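PDB 6KHU: diguanylate cyclase/phosphodiesterase-domain containing protein from Thermotoga maritima MSB8, which is a putative diguanylate cyclase of the GGDEF family, whose members make cyclic di-GMP from two GTP molecules, though its own activity is not established. Local coordinates for residues 31-36 with 76-81. Residues are numbered along the deposited sequence; the frame is centred on the assembly and turned at random.
Sequences TIFFVK and LFVIGV
Thr31 pairs with Val78 and Phe33 with Leu76 as hydrogen-bonded antiparallel pairs in the central sheet of a GGDEF domain, the fold shared with nucleotide cyclases. Each pair makes two backbone bonds; the shortest, Phe33 N to Leu76 O at 2.7 Å, is nearly straight (168°). Leu76 O also takes a CA-H contact from Ile32, as Thr31 O does from Phe77. Ile32 and Phe77 form the non-hydrogen-bonded pair between, their side chains on the face covered by helices 9-26 and 119-130. Within this strand pair, CG1 of Ile32 meets CB of Phe77 at 4.2 Å, the two side chains crossing obliquely.

On the other face, under helix 86-100, Phe33 can be followed outward. Its CB passes Leu76 O; CG stands anti to the carbonyl carbon (chi1 -60°); CD1 lies 3.8 Å from Leu76 CD2, the two side chains side by side and pointing the same way. Farther along the same edge, CE1 meets Val78 CG2 at 3.6 Å, the methyl lying in the ring plane. At the tip, CZ is 3.7 Å from Thr31 CG2 of its own strand, and the ring also packs on Ile89 and Glu90.

Beyond Val78 a type II turn, with Gly80 at positive phi, brings Val81 back over Thr31. Thr31 OG1 bonds Ser111 OG on the neighbouring strand 105-112 and donates to Val81 O; their 2.5 Å separation is unusually short, its exact length doubtful. Val81 CG1 lies 3.4 Å from the same OG1.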
loop_
_atom_site.group_PDB
_atom_site.type_symbol
_atom_site.label_atom_id
_atom_site.label_comp_id
_atom_site.label_asym_id
_atom_site.label_seq_id
_atom_site.Cartn_x
_atom_site.Cartn_y
_atom_site.Cartn_z
ATOM N N THR A 31 -1.363 -7.960 3.913
ATOM C CA THR A 31 -2.186 -7.312 2.905
ATOM C C THR A 31 -1.396 -6.221 2.202
ATOM O O THR A 31 -0.640 -5.482 2.839
ATOM C CB THR A 31 -3.467 -6.754 3.545
ATOM O OG1 THR A 31 -4.223 -7.848 4.086
ATOM C CG2 THR A 31 -4.324 -6.034 2.514
ATOM N N ILE A 32 -1.563 -6.146 0.882
ATOM C CA ILE A 32 -0.947 -5.132 0.034
ATOM C C ILE A 32 -2.022 -4.133 -0.374
ATOM O O ILE A 32 -3.101 -4.527 -0.831
ATOM C CB ILE A 32 -0.307 -5.757 -1.221
ATOM C CG1 ILE A 32 0.730 -6.817 -0.833
ATOM C CG2 ILE A 32 0.327 -4.679 -2.088
ATOM C CD1 ILE A 32 1.229 -7.639 -2.007
ATOM N N PHE A 33 -1.728 -2.845 -0.226
ATOM C CA PHE A 33 -2.619 -1.782 -0.669
ATOM C C PHE A 33 -1.915 -0.981 -1.753
ATOM O O PHE A 33 -0.720 -0.681 -1.630
ATOM C CB PHE A 33 -3.027 -0.824 0.491
ATOM C CG PHE A 33 -3.757 -1.489 1.635
ATOM C CD1 PHE A 33 -3.063 -2.198 2.600
ATOM C CD2 PHE A 33 -5.129 -1.358 1.770
ATOM C CE1 PHE A 33 -3.716 -2.791 3.654
ATOM C CE2 PHE A 33 -5.792 -1.961 2.827
ATOM C CZ PHE A 33 -5.081 -2.685 3.768
ATOM N N PHE A 34 -2.659 -0.629 -2.810
ATOM C CA PHE A 34 -2.216 0.326 -3.825
ATOM C C PHE A 34 -3.103 1.567 -3.786
ATOM O O PHE A 34 -4.333 1.453 -3.722
ATOM C CB PHE A 34 -2.299 -0.275 -5.240
ATOM C CG PHE A 34 -1.067 -1.010 -5.681
ATOM C CD1 PHE A 34 -0.340 -1.787 -4.790
ATOM C CD2 PHE A 34 -0.650 -0.939 -7.015
ATOM C CE1 PHE A 34 0.799 -2.482 -5.211
ATOM C CE2 PHE A 34 0.476 -1.629 -7.450
ATOM C CZ PHE A 34 1.207 -2.405 -6.546
ATOM N N VAL A 35 -2.486 2.750 -3.856
ATOM C CA VAL A 35 -3.211 4.014 -3.982
ATOM C C VAL A 35 -2.622 4.789 -5.159
ATOM O O VAL A 35 -1.432 5.120 -5.154
ATOM C CB VAL A 35 -3.147 4.855 -2.693
ATOM C CG1 VAL A 35 -3.856 6.197 -2.895
ATOM C CG2 VAL A 35 -3.772 4.100 -1.526
ATOM N N LYS A 36 -3.441 5.064 -6.168
ATOM C CA LYS A 36 -3.026 5.879 -7.302
ATOM C C LYS A 36 -3.718 7.234 -7.224
ATOM O O LYS A 36 -4.945 7.297 -7.111
ATOM C CB LYS A 36 -3.354 5.198 -8.635
ATOM C CG LYS A 36 -3.001 6.067 -9.846
ATOM C CD LYS A 36 -2.979 5.269 -11.146
ATOM C CE LYS A 36 -2.784 6.209 -12.331
ATOM N NZ LYS A 36 -2.732 5.498 -13.639
ATOM N N LEU A 76 1.731 -0.219 -0.221
ATOM C CA LEU A 76 1.876 -0.460 1.203
ATOM C C LEU A 76 1.626 -1.936 1.450
ATOM O O LEU A 76 0.702 -2.518 0.866
ATOM C CB LEU A 76 0.882 0.378 2.020
ATOM C CG LEU A 76 0.576 -0.030 3.463
ATOM C CD1 LEU A 76 1.702 0.431 4.411
ATOM C CD2 LEU A 76 -0.775 0.553 3.911
ATOM N N PHE A 77 2.437 -2.544 2.308
ATOM C CA PHE A 77 2.037 -3.833 2.853
ATOM C C PHE A 77 2.111 -3.801 4.369
ATOM O O PHE A 77 2.985 -3.149 4.943
ATOM C CB PHE A 77 2.850 -5.012 2.255
ATOM C CG PHE A 77 4.327 -5.029 2.592
ATOM C CD1 PHE A 77 4.780 -5.576 3.787
ATOM C CD2 PHE A 77 5.263 -4.572 1.668
ATOM C CE1 PHE A 77 6.128 -5.630 4.075
ATOM C CE2 PHE A 77 6.628 -4.624 1.947
ATOM C CZ PHE A 77 7.060 -5.153 3.153
ATOM N N VAL A 78 1.161 -4.494 5.002
ATOM C CA VAL A 78 0.981 -4.517 6.448
ATOM C C VAL A 78 0.894 -5.982 6.882
ATOM O O VAL A 78 -0.008 -6.714 6.455
ATOM C CB VAL A 78 -0.273 -3.729 6.886
ATOM C CG1 VAL A 78 -0.086 -2.235 6.629
ATOM C CG2 VAL A 78 -1.505 -4.192 6.127
ATOM N N ILE A 79 1.835 -6.415 7.701
ATOM C CA ILE A 79 1.886 -7.826 8.051
ATOM C C ILE A 79 0.838 -8.121 9.117
ATOM O O ILE A 79 0.464 -7.257 9.925
ATOM C CB ILE A 79 3.300 -8.233 8.507
ATOM C CG1 ILE A 79 3.572 -7.689 9.901
ATOM C CG2 ILE A 79 4.371 -7.742 7.498
ATOM C CD1 ILE A 79 3.421 -8.734 10.988
ATOM N N GLY A 80 0.362 -9.365 9.122
ATOM C CA GLY A 80 -0.621 -9.785 10.095
ATOM C C GLY A 80 -2.040 -9.372 9.769
ATOM O O GLY A 80 -2.944 -9.657 10.560
ATOM N N VAL A 81 -2.267 -8.718 8.636
ATOM C CA VAL A 81 -3.592 -8.241 8.251
ATOM C C VAL A 81 -4.136 -9.171 7.181
ATOM O O VAL A 81 -3.569 -9.267 6.090
ATOM C CB VAL A 81 -3.530 -6.790 7.748
ATOM C CG1 VAL A 81 -4.868 -6.357 7.126
ATOM C CG2 VAL A 81 -3.111 -5.853 8.884
#